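Local coordinates for uncharacterized protein (Bacteroides ovatus, PDB 4E6F), which is of unknown function but belongs to the DUF4468 family, whose characteristic domain has a TBP-like fold, at residues Phe117-Arg120 / Glu121-Tyr125; Trp130-Asp133 / Lys134-Leu137; Met164-Ala167 / Val168-Ala172. All coordinates share one frame; numbering follows the deposited sequence.

The three interactions come in series along the chain, and each is local. Interaction 1 is the tight hairpin joining strand 107-119 to strand 123-126 in the antiparallel sheet. A few residues on, interaction 2 starts the short helix 133-136; their centres are about 18 Å apart, yet they touch where Tyr125 and Phe117 meet Trp130. Interaction 3 closes the long helix 149-169, on the opposite side of the chain's centre, its nearest atoms about 18 Å from interaction 1 and about 17 Å from interaction 2. That helix still connects them: near its start Trp151 touches both interactions 1 and 2 and Arg152 holds interaction 2, while its last turn packs against helix 38-54 and the sheet.

Interaction 1: Phe117-Arg120 / Glu121-Tyr125; sequences FTYR and ETEKY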
loop_
_atom_site.group_PDB
_atom_site.type_symbol
_atom_site.label_atom_id
_atom_site.label_comp_id
_atom_site.label_asym_id
_atom_site.label_seq_id
_atom_site.Cartn_x
_atom_site.Cartn_y
_atom_site.Cartn_z
ATOM N N PHE A 117 -6.415 -6.233 -8.480
ATOM C CA PHE A 117 -6.917 -5.192 -9.358
ATOM C C PHE A 117 -8.120 -5.650 -10.131
ATOM O O PHE A 117 -8.196 -6.826 -10.520
ATOM C CB PHE A 117 -5.824 -4.802 -10.362
ATOM C CG PHE A 117 -4.500 -4.412 -9.743
ATOM C CD1 PHE A 117 -4.331 -3.161 -9.146
ATOM C CD2 PHE A 117 -3.422 -5.295 -9.753
ATOM C CE1 PHE A 117 -3.107 -2.805 -8.551
ATOM C CE2 PHE A 117 -2.192 -4.937 -9.174
ATOM C CZ PHE A 117 -2.036 -3.685 -8.599
ATOM N N THR A 118 -9.059 -4.723 -10.345
ATOM C CA THR A 118 -10.244 -4.945 -11.178
ATOM C C THR A 118 -10.209 -3.827 -12.203
ATOM O O THR A 118 -10.422 -2.652 -11.876
ATOM C CB THR A 118 -11.528 -5.006 -10.361
ATOM O OG1 THR A 118 -11.354 -5.972 -9.329
ATOM C CG2 THR A 118 -12.736 -5.387 -11.227
ATOM N N TYR A 119 -9.917 -4.194 -13.439
ATOM C CA TYR A 119 -9.693 -3.238 -14.512
ATOM C C TYR A 119 -10.773 -3.332 -15.576
ATOM O O TYR A 119 -11.065 -4.433 -16.057
ATOM C CB TYR A 119 -8.310 -3.552 -15.123
ATOM C CG TYR A 119 -7.796 -2.543 -16.128
ATOM C CD1 TYR A 119 -7.544 -1.221 -15.757
ATOM C CD2 TYR A 119 -7.432 -2.936 -17.412
ATOM C CE1 TYR A 119 -7.025 -0.304 -16.666
ATOM C CE2 TYR A 119 -6.896 -2.026 -18.323
ATOM C CZ TYR A 119 -6.663 -0.721 -17.931
ATOM O OH TYR A 119 -6.115 0.168 -18.828
ATOM N N ARG A 120 -11.359 -2.165 -15.938
ATOM C CA ARG A 120 -12.411 -2.083 -16.958
ATOM C C ARG A 120 -13.536 -3.084 -16.626
ATOM O O ARG A 120 -14.031 -3.803 -17.522
ATOM C CB ARG A 120 -11.834 -2.309 -18.382
ATOM C CG ARG A 120 -10.557 -1.520 -18.679
ATOM C CD ARG A 120 -10.762 -0.413 -19.680
ATOM N NE ARG A 120 -9.661 0.552 -19.668
ATOM C CZ ARG A 120 -8.823 0.749 -20.682
ATOM N NH1 ARG A 120 -8.944 0.042 -21.799
ATOM N NH2 ARG A 120 -7.860 1.657 -20.587
ATOM N N GLU A 121 -13.912 -3.139 -15.314
ATOM C CA GLU A 121 -14.990 -3.928 -14.704
ATOM C C GLU A 121 -14.753 -5.442 -14.686
ATOM O O GLU A 121 -15.075 -6.077 -13.679
ATOM C CB GLU A 121 -16.353 -3.661 -15.378
ATOM C CG GLU A 121 -16.914 -2.266 -15.150
ATOM C CD GLU A 121 -16.416 -1.174 -16.081
ATOM O OE1 GLU A 121 -16.227 -1.448 -17.288
ATOM O OE2 GLU A 121 -16.268 -0.024 -15.608
ATOM N N THR A 122 -14.237 -6.038 -15.783
ATOM C CA THR A 122 -14.126 -7.510 -15.822
ATOM C C THR A 122 -12.734 -8.154 -15.795
ATOM O O THR A 122 -12.650 -9.388 -15.649
ATOM C CB THR A 122 -14.835 -8.039 -17.085
ATOM O OG1 THR A 122 -14.249 -7.443 -18.243
ATOM C CG2 THR A 122 -16.334 -7.788 -17.071
ATOM N N GLU A 123 -11.659 -7.369 -15.931
ATOM C CA GLU A 123 -10.317 -7.930 -15.934
ATOM C C GLU A 123 -9.808 -7.954 -14.494
ATOM O O GLU A 123 -9.764 -6.911 -13.838
ATOM C CB GLU A 123 -9.390 -7.126 -16.855
ATOM C CG GLU A 123 -9.882 -7.043 -18.297
ATOM C CD GLU A 123 -9.091 -6.112 -19.202
ATOM O OE1 GLU A 123 -7.871 -5.942 -18.978
ATOM O OE2 GLU A 123 -9.691 -5.565 -20.154
ATOM N N LYS A 124 -9.496 -9.150 -13.988
ATOM C CA LYS A 124 -9.043 -9.330 -12.603
ATOM C C LYS A 124 -7.600 -9.749 -12.609
ATOM O O LYS A 124 -7.255 -10.745 -13.247
ATOM C CB LYS A 124 -9.928 -10.367 -11.871
ATOM C CG LYS A 124 -11.413 -10.037 -11.936
ATOM C CD LYS A 124 -12.013 -9.705 -10.591
ATOM C CE LYS A 124 -13.517 -9.605 -10.689
ATOM N NZ LYS A 124 -14.131 -9.216 -9.393
ATOM N N TYR A 125 -6.737 -8.992 -11.902
ATOM C CA TYR A 125 -5.300 -9.275 -11.857
ATOM C C TYR A 125 -4.797 -9.331 -10.440
ATOM O O TYR A 125 -4.997 -8.374 -9.690
ATOM C CB TYR A 125 -4.472 -8.199 -12.600
ATOM C CG TYR A 125 -4.838 -8.020 -14.055
ATOM C CD1 TYR A 125 -4.489 -8.980 -15.005
ATOM C CD2 TYR A 125 -5.515 -6.883 -14.492
ATOM C CE1 TYR A 125 -4.828 -8.824 -16.351
ATOM C CE2 TYR A 125 -5.827 -6.700 -15.843
ATOM C CZ TYR A 125 -5.510 -7.689 -16.762
ATOM O OH TYR A 125 -5.826 -7.528 -18.097
HETATM O O HOH W 1 -12.910 -1.775 -12.911
HETATM O O HOH W 2 -13.463 -6.902 -8.084
HETATM O O HOH W 3 -14.095 -4.529 -20.168
#
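Tyr119 and Glu123 lie side by side on one face of an antiparallel hairpin, their side chains pointing the same way. The carboxylate is turned 78° from the phenol ring and brings OE1 to the ring's edge, in its plane, 3.4 Å from Tyr119 CD2. Tyr125, on the same face, reaches back: in the conformer described its OH donates to Glu123 OE1 at 2.7 Å on the anti side of the carboxylate, and the edge of its ring meets Tyr119 CB through CE2. In one of its two conformers Arg120 runs over one face of the Tyr119 ring, CG 3.6 Å above the plane, and Tyr119 CZ lies over one guanidinium face, offset toward the rim. In that conformer the arginine salt-bridges Asp91, which also hydrogen-bonds Tyr119 OH; Lys150 is that hydroxyl's second partner.

On the other face Thr118 and Lys124 also run alongside each other. Thr118 OG1, anti to the carbonyl carbon and beside the backbone N (chi1 -53°), meets a water that bridges it to Lys124 NZ, while CG2, anti to the N, reaches Glu121 O.

Two hydrogen-bonded pairs, Phe117 with Tyr125 and Tyr119 with Glu123, set the register around the non-hydrogen-bonded Thr118 and Lys124. Arg120, Glu121 and Thr122 make the reversal, the first two with positive phi; Thr122 N gives a weak bond to Arg120 O and a water links Thr118 O to Glu121 N. While it is made, the Tyr125 bond tends to hold Glu123 OE1 beside the Tyr119 ring and may favour the charged carboxylate.

Interaction 2: Trp130-Asp133 / Lys134-Leu137; sequences WITD and KYAL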
loop_
_atom_site.group_PDB
_atom_site.type_symbol
_atom_site.label_atom_id
_atom_site.label_comp_id
_atom_site.label_asym_id
_atom_site.label_seq_id
_atom_site.Cartn_x
_atom_site.Cartn_y
_atom_site.Cartn_z
ATOM N N TRP A 130 1.413 -10.082 -11.603
ATOM C CA TRP A 130 1.349 -8.867 -12.369
ATOM C C TRP A 130 2.489 -7.847 -12.112
ATOM O O TRP A 130 3.112 -7.378 -13.065
ATOM C CB TRP A 130 -0.001 -8.227 -12.054
ATOM C CG TRP A 130 -0.604 -7.448 -13.178
ATOM C CD1 TRP A 130 -1.013 -6.150 -13.134
ATOM C CD2 TRP A 130 -0.849 -7.905 -14.521
ATOM N NE1 TRP A 130 -1.526 -5.775 -14.354
ATOM C CE2 TRP A 130 -1.432 -6.829 -15.228
ATOM C CE3 TRP A 130 -0.654 -9.130 -15.192
ATOM C CZ2 TRP A 130 -1.768 -6.916 -16.592
ATOM C CZ3 TRP A 130 -0.991 -9.220 -16.540
ATOM C CH2 TRP A 130 -1.543 -8.122 -17.225
ATOM N N ILE A 131 2.746 -7.478 -10.828
ATOM C CA ILE A 131 3.746 -6.425 -10.528
ATOM C C ILE A 131 5.031 -6.939 -9.882
ATOM O O ILE A 131 5.899 -6.140 -9.553
ATOM C CB ILE A 131 3.131 -5.288 -9.660
ATOM C CG1 ILE A 131 2.631 -5.793 -8.272
ATOM C CG2 ILE A 131 2.011 -4.587 -10.431
ATOM C CD1 ILE A 131 2.324 -4.652 -7.298
ATOM N N THR A 132 5.141 -8.243 -9.665
ATOM C CA THR A 132 6.355 -8.827 -9.097
ATOM C C THR A 132 7.521 -8.726 -10.084
ATOM O O THR A 132 7.294 -8.580 -11.294
ATOM C CB THR A 132 6.124 -10.289 -8.743
ATOM O OG1 THR A 132 5.590 -10.959 -9.888
ATOM C CG2 THR A 132 5.204 -10.453 -7.531
ATOM N N ASP A 133 8.758 -8.812 -9.578
ATOM C CA ASP A 133 9.950 -8.732 -10.452
ATOM C C ASP A 133 9.868 -9.696 -11.632
ATOM O O ASP A 133 10.238 -9.335 -12.753
ATOM C CB ASP A 133 11.224 -9.062 -9.649
ATOM C CG ASP A 133 11.634 -8.045 -8.606
ATOM O OD1 ASP A 133 10.896 -7.040 -8.417
ATOM O OD2 ASP A 133 12.710 -8.229 -7.990
ATOM N N LYS A 134 9.397 -10.933 -11.374
ATOM C CA LYS A 134 9.300 -11.999 -12.373
ATOM C C LYS A 134 8.580 -11.526 -13.636
ATOM O O LYS A 134 8.995 -11.870 -14.750
ATOM C CB LYS A 134 8.570 -13.218 -11.760
ATOM C CG LYS A 134 8.521 -14.454 -12.651
ATOM C CD LYS A 134 7.670 -15.538 -11.996
ATOM C CE LYS A 134 7.348 -16.667 -12.944
ATOM N NZ LYS A 134 6.522 -17.707 -12.281
ATOM N N TYR A 135 7.499 -10.746 -13.472
ATOM C CA TYR A 135 6.715 -10.287 -14.621
ATOM C C TYR A 135 6.999 -8.857 -15.045
ATOM O O TYR A 135 6.892 -8.560 -16.234
ATOM C CB TYR A 135 5.215 -10.399 -14.296
ATOM C CG TYR A 135 4.809 -11.829 -14.027
ATOM C CD1 TYR A 135 4.638 -12.734 -15.073
ATOM C CD2 TYR A 135 4.654 -12.298 -12.725
ATOM C CE1 TYR A 135 4.329 -14.071 -14.829
ATOM C CE2 TYR A 135 4.344 -13.632 -12.468
ATOM C CZ TYR A 135 4.167 -14.511 -13.524
ATOM O OH TYR A 135 3.859 -15.826 -13.281
ATOM N N ALA A 136 7.332 -7.973 -14.085
ATOM C CA ALA A 136 7.369 -6.533 -14.315
ATOM C C ALA A 136 8.755 -5.897 -14.451
ATOM O O ALA A 136 8.835 -4.694 -14.705
ATOM C CB ALA A 136 6.590 -5.829 -13.217
ATOM N N LEU A 137 9.821 -6.668 -14.274
ATOM C CA LEU A 137 11.175 -6.167 -14.519
ATOM C C LEU A 137 11.761 -6.948 -15.652
ATOM O O LEU A 137 11.445 -8.140 -15.814
ATOM C CB LEU A 137 12.103 -6.270 -13.294
ATOM C CG LEU A 137 11.761 -5.424 -12.092
ATOM C CD1 LEU A 137 12.849 -5.578 -11.037
ATOM C CD2 LEU A 137 11.583 -3.954 -12.464
#
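Thr132 and Tyr135 meet side by side at the start of helix 133-136, and the tyrosine can be followed outward. Its CB sits 3.9 Å from Trp130 O and a little further from Thr132 O. With CG anti to the carbonyl carbon (chi1 -62°), the ring runs along the threonine: CD2 comes within 3.3 Å of Thr132 OG1, which lies at the ring edge near its plane, and CE2 is 3.9 Å from the same oxygen. One ring face carries Lys134 CG, offset toward the rim, and further out OH lies 3.4 Å from Lys134 NZ. The side chain also touches Glu129 and Leu148.

Thr132 occupies the N-cap position of this single-turn helix. Its hydroxyl makes no capping bond; OG1 is hydrogen-bonded to Glu128 O, in the preceding loop. The backbone carbonyl opens the helix instead: Thr132 O accepts from Ala136 N at 2.9 Å, nearly along the C=O axis, and from Tyr135 N, which sits above the carbonyl plane.

One residue on, Asp133 O takes Leu137 N at 3.1 Å, and the two side chains lie alongside each other. Leu137 CD1 touches Asp133 CG and OD1, the latter at 3.6 Å. Beyond this van der Waals contact each carboxylate oxygen has its own salt bridge, OD1 with Arg152 of helix 149-169 and OD2 with Lys141.

Interaction 3: Met164-Ala167 / Val168-Ala172; sequences MDVA and VAFGA
The Phe170 ring and the Val166 side chain lie side by side, pointing the same way: CG1 of Val166 is 3.5 Å from CE2 and slightly further from CD2, while Val166 O approaches the ring obliquely, nearest CD2. The pair sits at the C-terminal end of helix 149-169, which closes in a Schellman motif. Val166 CG1 is anti to the backbone N (chi1 170°), which directs that methyl toward the phenylalanine. Around the pair, Met45 and Cys108 also touch Phe170, and Trp48, Phe31 and Val110 touch Val166, so this side of the helix joins helix 38-54 to the sheet.

In the motif Gly171 adopts positive phi (112°), and two bonds reach back into the last turn: Ala172 N to Ala167 O at 3.0 Å, and Gly171 N to Val168 O at the same length. Ala167 O also receives a weak bond from Phe170 N, whose better acceptor is Val166 O. Before the break, Val168 N to Met164 O and Ala169 N to Asp165 O keep the usual i to i+4 pattern.

Met164, a selenomethionine, is bent at its second and third torsions, and its side chain crosses that of Val168 at an angle, SE meeting CG2 at 4.1 Å. The carboxylate of Asp165 faces other partners, with OD2 accepting from Trp48 NE1 and OD1 in a salt bridge with Arg176. Past the glycine the chain folds back over the helix end, bringing Ala172 CB to 3.9 Å from Ala167 CB and to 3.3 Å from Ala167 O.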
loop_
_atom_site.group_PDB
_atom_site.type_symbol
_atom_site.label_atom_id
_atom_site.label_comp_id
_atom_site.label_asym_id
_atom_site.label_seq_id
_atom_site.Cartn_x
_atom_site.Cartn_y
_atom_site.Cartn_z
HETATM N N MSE A 164 3.930 7.182 4.168
HETATM C CA MSE A 164 4.086 8.583 4.536
HETATM C C MSE A 164 2.908 9.028 5.439
HETATM O O MSE A 164 3.119 9.715 6.448
HETATM C CB MSE A 164 4.174 9.478 3.278
HETATM C CG MSE A 164 4.206 10.990 3.585
HETATM SE SE MSE A 164 5.710 11.590 4.705
HETATM C CE MSE A 164 7.180 11.110 3.504
ATOM N N ASP A 165 1.669 8.588 5.092
ATOM C CA ASP A 165 0.491 8.921 5.865
ATOM C C ASP A 165 0.643 8.447 7.309
ATOM O O ASP A 165 0.285 9.170 8.244
ATOM C CB ASP A 165 -0.744 8.281 5.229
ATOM C CG ASP A 165 -1.944 9.175 5.299
ATOM O OD1 ASP A 165 -1.858 10.328 4.800
ATOM O OD2 ASP A 165 -2.951 8.756 5.894
ATOM N N VAL A 166 1.187 7.226 7.483
ATOM C CA VAL A 166 1.418 6.664 8.813
ATOM C C VAL A 166 2.471 7.501 9.554
ATOM O O VAL A 166 2.294 7.802 10.744
ATOM C CB VAL A 166 1.836 5.183 8.739
ATOM C CG1 VAL A 166 2.320 4.673 10.098
ATOM C CG2 VAL A 166 0.710 4.303 8.169
ATOM N N ALA A 167 3.592 7.835 8.867
ATOM C CA ALA A 167 4.659 8.624 9.500
ATOM C C ALA A 167 4.083 9.953 10.021
ATOM O O ALA A 167 4.406 10.376 11.139
ATOM C CB ALA A 167 5.782 8.891 8.498
ATOM N N VAL A 168 3.192 10.576 9.226
ATOM C CA VAL A 168 2.520 11.839 9.595
ATOM C C VAL A 168 1.604 11.601 10.819
ATOM O O VAL A 168 1.564 12.439 11.732
ATOM C CB VAL A 168 1.746 12.451 8.386
ATOM C CG1 VAL A 168 0.901 13.659 8.803
ATOM C CG2 VAL A 168 2.712 12.839 7.271
ATOM N N ALA A 169 0.905 10.447 10.859
ATOM C CA ALA A 169 0.071 10.129 12.020
ATOM C C ALA A 169 0.926 10.023 13.300
ATOM O O ALA A 169 0.426 10.304 14.394
ATOM C CB ALA A 169 -0.688 8.830 11.789
ATOM N N PHE A 170 2.217 9.632 13.155
ATOM C CA PHE A 170 3.117 9.529 14.312
ATOM C C PHE A 170 3.860 10.837 14.591
ATOM O O PHE A 170 4.671 10.878 15.520
ATOM C CB PHE A 170 4.108 8.362 14.136
ATOM C CG PHE A 170 3.497 6.984 14.330
ATOM C CD1 PHE A 170 2.855 6.648 15.527
ATOM C CD2 PHE A 170 3.615 6.012 13.347
ATOM C CE1 PHE A 170 2.299 5.375 15.711
ATOM C CE2 PHE A 170 3.087 4.725 13.540
ATOM C CZ PHE A 170 2.431 4.419 14.724
ATOM N N GLY A 171 3.561 11.894 13.835
ATOM C CA GLY A 171 4.116 13.222 14.106
ATOM C C GLY A 171 5.092 13.772 13.097
ATOM O O GLY A 171 5.539 14.916 13.250
ATOM N N ALA A 172 5.437 12.990 12.048
ATOM C CA ALA A 172 6.396 13.470 11.049
ATOM C C ALA A 172 5.816 14.656 10.255
ATOM O O ALA A 172 4.610 14.663 9.970
ATOM C CB ALA A 172 6.773 12.343 10.087
#